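Local atomic coordinates of putative ATP-dependent endonuclease of the OLD family (Thermus scotoductus, PDB entry 6P74), a protein that degrades linear or supercoiled double-stranded DNA in the 5'-to-3' direction with the help of divalent metal ions, and has DNA-stimulated ATPase activity. Residues A[150-153]-A[154-158]; A[350-353]-A[354-357]; A[393-396]-A[397-400]. All coordinates share one frame; numbering follows the deposited sequence.

Contact 1: residues A[150-153]-A[154-158]; sequences SIRG and SILGR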
loop_
_atom_site.group_PDB
_atom_site.type_symbol
_atom_site.label_atom_id
_atom_site.label_comp_id
_atom_site.label_asym_id
_atom_site.label_seq_id
_atom_site.Cartn_x
_atom_site.Cartn_y
_atom_site.Cartn_z
ATOM N N SER A 150 4.482 -4.836 -21.264
ATOM C CA SER A 150 3.259 -5.616 -21.433
ATOM C C SER A 150 2.247 -5.200 -20.373
ATOM O O SER A 150 2.600 -4.617 -19.345
ATOM C CB SER A 150 3.525 -7.119 -21.336
ATOM O OG SER A 150 3.478 -7.540 -19.985
ATOM N N ILE A 151 0.977 -5.524 -20.640
ATOM C CA ILE A 151 -0.138 -5.253 -19.738
ATOM C C ILE A 151 -1.014 -6.499 -19.676
ATOM O O ILE A 151 -0.985 -7.351 -20.563
ATOM C CB ILE A 151 -0.984 -4.027 -20.181
ATOM C CG1 ILE A 151 -1.598 -4.256 -21.556
ATOM C CG2 ILE A 151 -0.151 -2.745 -20.216
ATOM C CD1 ILE A 151 -2.597 -3.195 -21.932
ATOM N N ARG A 152 -1.798 -6.598 -18.606
ATOM C CA ARG A 152 -2.776 -7.671 -18.471
ATOM C C ARG A 152 -3.556 -7.498 -17.172
ATOM O O ARG A 152 -3.046 -6.935 -16.198
ATOM C CB ARG A 152 -2.092 -9.048 -18.532
ATOM C CG ARG A 152 -2.985 -10.247 -18.154
ATOM C CD ARG A 152 -3.994 -10.637 -19.241
ATOM N NE ARG A 152 -5.121 -11.409 -18.701
ATOM C CZ ARG A 152 -6.121 -11.917 -19.425
ATOM N NH1 ARG A 152 -6.150 -11.754 -20.744
ATOM N NH2 ARG A 152 -7.096 -12.595 -18.828
ATOM N N GLY A 153 -4.797 -7.965 -17.157
ATOM C CA GLY A 153 -5.610 -7.900 -15.958
ATOM C C GLY A 153 -7.006 -8.377 -16.272
ATOM O O GLY A 153 -7.343 -8.685 -17.421
ATOM N N SER A 154 -7.826 -8.442 -15.224
ATOM C CA SER A 154 -9.227 -8.793 -15.420
ATOM C C SER A 154 -9.923 -7.831 -16.377
ATOM O O SER A 154 -11.007 -8.148 -16.884
ATOM C CB SER A 154 -9.946 -8.828 -14.070
ATOM O OG SER A 154 -9.553 -7.738 -13.256
ATOM N N ILE A 155 -9.310 -6.673 -16.652
ATOM C CA ILE A 155 -9.879 -5.714 -17.596
ATOM C C ILE A 155 -9.832 -6.262 -19.022
ATOM O O ILE A 155 -10.841 -6.275 -19.741
ATOM C CB ILE A 155 -9.146 -4.365 -17.487
ATOM C CG1 ILE A 155 -9.592 -3.427 -18.607
ATOM C CG2 ILE A 155 -7.632 -4.574 -17.511
ATOM C CD1 ILE A 155 -11.080 -3.177 -18.624
ATOM N N LEU A 156 -8.656 -6.707 -19.464
ATOM C CA LEU A 156 -8.565 -7.334 -20.775
ATOM C C LEU A 156 -9.357 -8.635 -20.806
ATOM O O LEU A 156 -10.039 -8.938 -21.793
ATOM C CB LEU A 156 -7.099 -7.577 -21.124
ATOM C CG LEU A 156 -6.812 -8.026 -22.552
ATOM C CD1 LEU A 156 -7.361 -7.017 -23.580
ATOM C CD2 LEU A 156 -5.316 -8.184 -22.693
ATOM N N GLY A 157 -9.299 -9.404 -19.713
ATOM C CA GLY A 157 -10.088 -10.624 -19.627
ATOM C C GLY A 157 -11.562 -10.394 -19.892
ATOM O O GLY A 157 -12.208 -11.179 -20.593
ATOM N N ARG A 158 -12.122 -9.317 -19.337
ATOM C CA ARG A 158 -13.530 -9.059 -19.603
ATOM C C ARG A 158 -13.743 -8.699 -21.070
ATOM O O ARG A 158 -14.782 -9.045 -21.646
ATOM C CB ARG A 158 -14.053 -7.973 -18.655
ATOM C CG ARG A 158 -15.470 -7.486 -18.930
ATOM C CD ARG A 158 -16.496 -8.623 -18.878
ATOM N NE ARG A 158 -17.824 -8.203 -19.348
ATOM C CZ ARG A 158 -18.205 -8.159 -20.630
ATOM N NH1 ARG A 158 -17.363 -8.502 -21.606
ATOM N NH2 ARG A 158 -19.436 -7.768 -20.946
#
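The N-terminal end of helix 154-166, where the ATPase domain passes into the dimerization region, opens on Gly-153, the N-cap residue, whose carbonyl closes the first helical turn. Gly-157 N reaches Gly-153 O over 3.1 Å in an almost straight bond, the angle at the hydrogen being 175°. The next amide, Arg-158 N, donates to Ser-154 O at 2.9 Å. The side chain of Arg-152 folds back to this turn. It leaves with CG anti to the backbone N (chi1 170°) and bends at chi2 (75°), which brings the guanidinium toward the helix. One face of that group then lies over Gly-157 N, 3.7 Å above the plane and displaced toward the rim, while Arg-152 NH2 stands 3.7 Å from Gly-157 CA. Leu-156 crosses the arginine chain at about a right angle, and its CD2 comes within 4.2 Å of Arg-152 NH1. That nitrogen is also hydrogen-bonded to Leu-231 O, which helps fix the rotation of the guanidinium. Around this cap, Ile-151 pairs through its backbone with Leu-233 of strand 232-235 and packs on helix 246-266; Ile-155 touches Leu-136 and Leu-138 of strand 135-138 and Phe-263 of helix 246-266, whereas Leu-156 meets both Leu-233 and Phe-219 of the second subunit.

Contact 2: residues A[350-353]-A[354-357]; sequences VRNR and FKLG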
loop_
_atom_site.group_PDB
_atom_site.type_symbol
_atom_site.label_atom_id
_atom_site.label_comp_id
_atom_site.label_asym_id
_atom_site.label_seq_id
_atom_site.Cartn_x
_atom_site.Cartn_y
_atom_site.Cartn_z
ATOM N N VAL A 350 -30.383 26.157 -13.199
ATOM C CA VAL A 350 -29.359 27.173 -13.399
ATOM C C VAL A 350 -28.423 26.740 -14.509
ATOM O O VAL A 350 -27.964 27.558 -15.305
ATOM C CB VAL A 350 -28.596 27.441 -12.082
ATOM C CG1 VAL A 350 -27.341 28.227 -12.355
ATOM C CG2 VAL A 350 -29.476 28.192 -11.079
ATOM N N ARG A 351 -28.149 25.440 -14.599
ATOM C CA ARG A 351 -27.297 24.950 -15.671
ATOM C C ARG A 351 -27.944 25.177 -17.031
ATOM O O ARG A 351 -27.259 25.519 -18.001
ATOM C CB ARG A 351 -26.982 23.470 -15.451
ATOM C CG ARG A 351 -26.292 22.812 -16.632
ATOM C CD ARG A 351 -25.832 21.417 -16.293
ATOM N NE ARG A 351 -26.960 20.573 -15.904
ATOM C CZ ARG A 351 -26.849 19.429 -15.226
ATOM N NH1 ARG A 351 -25.651 18.985 -14.836
ATOM N NH2 ARG A 351 -27.942 18.731 -14.923
ATOM N N ASN A 352 -29.270 25.023 -17.113
ATOM C CA ASN A 352 -29.976 25.227 -18.374
ATOM C C ASN A 352 -30.007 26.694 -18.767
ATOM O O ASN A 352 -29.854 27.023 -19.948
ATOM C CB ASN A 352 -31.406 24.690 -18.286
ATOM C CG ASN A 352 -31.464 23.175 -18.201
ATOM O OD1 ASN A 352 -30.543 22.462 -18.630
ATOM N ND2 ASN A 352 -32.556 22.670 -17.643
ATOM N N ARG A 353 -30.251 27.588 -17.805
ATOM C CA ARG A 353 -30.247 29.010 -18.127
ATOM C C ARG A 353 -28.892 29.432 -18.654
ATOM O O ARG A 353 -28.804 30.319 -19.509
ATOM C CB ARG A 353 -30.605 29.868 -16.905
ATOM C CG ARG A 353 -32.026 29.756 -16.412
ATOM C CD ARG A 353 -32.149 30.240 -14.947
ATOM N NE ARG A 353 -32.358 31.680 -14.820
ATOM C CZ ARG A 353 -31.386 32.570 -14.595
ATOM N NH1 ARG A 353 -30.106 32.175 -14.471
ATOM N NH2 ARG A 353 -31.699 33.866 -14.483
ATOM N N PHE A 354 -27.825 28.812 -18.156
ATOM C CA PHE A 354 -26.510 29.159 -18.664
ATOM C C PHE A 354 -26.297 28.623 -20.076
ATOM O O PHE A 354 -25.621 29.265 -20.887
ATOM C CB PHE A 354 -25.429 28.642 -17.726
ATOM C CG PHE A 354 -24.051 28.822 -18.272
ATOM C CD1 PHE A 354 -23.425 30.071 -18.205
ATOM C CD2 PHE A 354 -23.401 27.764 -18.900
ATOM C CE1 PHE A 354 -22.154 30.255 -18.735
ATOM C CE2 PHE A 354 -22.120 27.929 -19.433
ATOM C CZ PHE A 354 -21.492 29.185 -19.347
ATOM N N LYS A 355 -26.888 27.473 -20.404
ATOM C CA LYS A 355 -26.659 26.886 -21.720
ATOM C C LYS A 355 -27.278 27.707 -22.854
ATOM O O LYS A 355 -26.870 27.539 -24.005
ATOM C CB LYS A 355 -27.178 25.442 -21.763
ATOM C CG LYS A 355 -26.648 24.532 -20.643
ATOM C CD LYS A 355 -26.433 23.071 -21.083
ATOM C CE LYS A 355 -27.404 22.615 -22.182
ATOM N NZ LYS A 355 -28.706 22.028 -21.699
ATOM N N LEU A 356 -28.220 28.607 -22.578
ATOM C CA LEU A 356 -28.721 29.505 -23.622
ATOM C C LEU A 356 -27.719 30.638 -23.806
ATOM O O LEU A 356 -27.656 31.570 -22.999
ATOM C CB LEU A 356 -30.088 30.069 -23.265
ATOM C CG LEU A 356 -31.107 29.247 -22.476
ATOM C CD1 LEU A 356 -32.179 30.202 -21.950
ATOM C CD2 LEU A 356 -31.730 28.116 -23.307
ATOM N N GLY A 357 -26.934 30.578 -24.879
ATOM C CA GLY A 357 -25.951 31.605 -25.162
ATOM C C GLY A 357 -24.627 31.470 -24.440
ATOM O O GLY A 357 -23.647 32.092 -24.863
#
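The carboxamide of Asn-352 meets the end of Lys-355 through its oxygen, OD1 lying 3.6 Å from Lys-355 NZ, while the Phe-354 side chain meets the preceding turn through CB, its ring leading away. Phe-354 CB sits 3.6 Å from Arg-351 O; a chi1 of 173° sets the ring opposite the backbone N, and the side chain touches Arg-364. Neither flat group is stacked on the other segment. All this belongs to the C-terminal end of helix 341-355 in the ATPase domain, where regular helical bonding fades. Phe-354 N still donates to Val-350 O at 3.1 Å. One residue later the bond of Lys-355 N to Arg-351 O is less certain, the oxygen's position being doubtful. Lys-355 N makes a weak bond to Asn-352 O at 3.0 Å. The next amide, Leu-356 N, has a weak bond to the same Asn-352 O at 3.5 Å, so this carbonyl takes two poor bonds as the helix gives way to loop. The two arginines find their partners outside the turn: Arg-353 makes a salt bridge to Glu-413 of helix 409-422, and Arg-351 bonds to Asn-318 O and forms salt bridges with Asp-348 and Glu-321. Val-350 adds apolar packing on Leu-414 of helix 409-422. Lys-355 runs alongside Asn-352, pointing the same way, and its side chain also approaches a bound HEPES buffer molecule. Beyond it, the isobutyl group of Leu-356 rests against the last turn, with CG 3.6 Å from Asn-352 O.

Contact 3: residues A[393-396]-A[397-400]; sequences EVDP and DAEC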
loop_
_atom_site.group_PDB
_atom_site.type_symbol
_atom_site.label_atom_id
_atom_site.label_comp_id
_atom_site.label_asym_id
_atom_site.label_seq_id
_atom_site.Cartn_x
_atom_site.Cartn_y
_atom_site.Cartn_z
ATOM N N GLU A 393 0.852 41.834 -4.176
ATOM C CA GLU A 393 1.957 40.958 -3.801
ATOM C C GLU A 393 1.435 39.637 -3.256
ATOM O O GLU A 393 1.936 39.110 -2.263
ATOM C CB GLU A 393 2.902 41.641 -2.808
ATOM C CG GLU A 393 3.963 42.515 -3.476
ATOM C CD GLU A 393 4.647 43.478 -2.504
ATOM O OE1 GLU A 393 4.003 43.860 -1.499
ATOM O OE2 GLU A 393 5.824 43.855 -2.744
ATOM N N VAL A 394 0.413 39.109 -3.921
ATOM C CA VAL A 394 -0.096 37.761 -3.699
ATOM C C VAL A 394 0.067 36.961 -4.987
ATOM O O VAL A 394 -0.235 37.455 -6.082
ATOM C CB VAL A 394 -1.577 37.760 -3.254
ATOM C CG1 VAL A 394 -2.088 36.333 -3.124
ATOM C CG2 VAL A 394 -1.766 38.544 -1.940
ATOM N N ASP A 395 0.545 35.718 -4.852
ATOM C CA ASP A 395 0.603 34.806 -5.984
ATOM C C ASP A 395 -0.530 33.797 -5.877
ATOM O O ASP A 395 -0.466 32.889 -5.027
ATOM C CB ASP A 395 1.950 34.092 -6.042
ATOM C CG ASP A 395 2.025 33.069 -7.173
ATOM O OD1 ASP A 395 1.097 33.009 -8.024
ATOM O OD2 ASP A 395 3.017 32.312 -7.200
ATOM N N PRO A 396 -1.569 33.897 -6.705
ATOM C CA PRO A 396 -2.737 33.023 -6.503
ATOM C C PRO A 396 -2.427 31.559 -6.690
ATOM O O PRO A 396 -3.059 30.718 -6.040
ATOM C CB PRO A 396 -3.758 33.533 -7.536
ATOM C CG PRO A 396 -2.987 34.416 -8.479
ATOM C CD PRO A 396 -1.785 34.920 -7.737
ATOM N N ASP A 397 -1.469 31.216 -7.551
ATOM C CA ASP A 397 -1.117 29.806 -7.691
ATOM C C ASP A 397 -0.492 29.273 -6.407
ATOM O O ASP A 397 -0.824 28.167 -5.962
ATOM C CB ASP A 397 -0.179 29.603 -8.882
ATOM C CG ASP A 397 -0.738 30.183 -10.175
ATOM O OD1 ASP A 397 -1.909 29.890 -10.513
ATOM O OD2 ASP A 397 -0.008 30.956 -10.839
ATOM N N ALA A 398 0.400 30.047 -5.781
ATOM C CA ALA A 398 1.013 29.577 -4.541
ATOM C C ALA A 398 -0.005 29.479 -3.403
ATOM O O ALA A 398 0.157 28.648 -2.499
ATOM C CB ALA A 398 2.177 30.492 -4.148
ATOM N N GLU A 399 -1.054 30.303 -3.428
ATOM C CA GLU A 399 -2.061 30.302 -2.375
ATOM C C GLU A 399 -3.221 29.363 -2.666
ATOM O O GLU A 399 -4.157 29.296 -1.857
ATOM C CB GLU A 399 -2.600 31.722 -2.160
ATOM C CG GLU A 399 -1.536 32.756 -1.793
ATOM C CD GLU A 399 -0.917 32.475 -0.443
ATOM O OE1 GLU A 399 0.296 32.739 -0.262
ATOM O OE2 GLU A 399 -1.657 31.969 0.429
ATOM N N CYS A 400 -3.172 28.647 -3.799
ATOM C CA CYS A 400 -4.268 27.799 -4.297
ATOM C C CYS A 400 -5.590 28.561 -4.367
ATOM O O CYS A 400 -6.648 28.051 -3.988
ATOM C CB CYS A 400 -4.425 26.526 -3.469
ATOM S SG CYS A 400 -2.912 25.539 -3.354
#
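This is a local, solvent-facing contact within the loop between helix 379-391 and strand 401-405 of the Toprim domain. Its polar centre is Asp-395, which uses both backbone and side chain. Glu-399 N donates to Asp-395 O at 3.1 Å, whereas Asp-397 N bonds to Asp-395 OD1 at 3.2 Å from above the carboxylate plane, 58° out of it. A chi1 of 177° sets the carboxylate of Asp-395 over the following turn, where OD2 lies 3.7 Å from Ala-398 CB. The loop closes the beta-alpha-beta crossover from strand 372-376 through helix 379-391 to edge strand 401-405 of the parallel Toprim sheet. Glu-393 ends the preceding helix in a Schellman motif, and Asp-397 to Cys-400 form a type I beta turn, closed by Cys-400 N on Asp-397 O at 3.2 Å. Within this compact link the carboxylates of Asp-395 and Asp-397 stand almost perpendicular, their planes 87° apart. Asp-395 OD1 is 3.7 Å from Asp-397 OD2, a pairing of like charges that could raise the proton affinity of either group. On the apolar side, Val-394 CG1 meets Glu-399 CG at 3.9 Å, the two chains crossing at about a right angle, while Val-394 and Pro-396 pack on Phe-389 of helix 379-391.

How the contacts relate
All three contacts are built round backbone turns, but their settings differ. Contact 1, partly buried, starts a helix at the boundary of the dimerization region and combines a nearly straight first-turn backbone bond with apolar packing that reaches the second subunit. Contacts 2 and 3 are surface contacts that no other protein chain touches. Contact 2 ends a helix of the ATPase domain, where backbone bonds weaken and the arginines form salt bridges to residues outside the contact; contact 3 belongs to a Toprim connection, where a side-chain carboxylate joins the backbone bonding and acidic groups crowd together. No structural element is shared. The centres of contacts 2 and 3 are about 31 Å apart, and both lie across the chain's centre from contact 1.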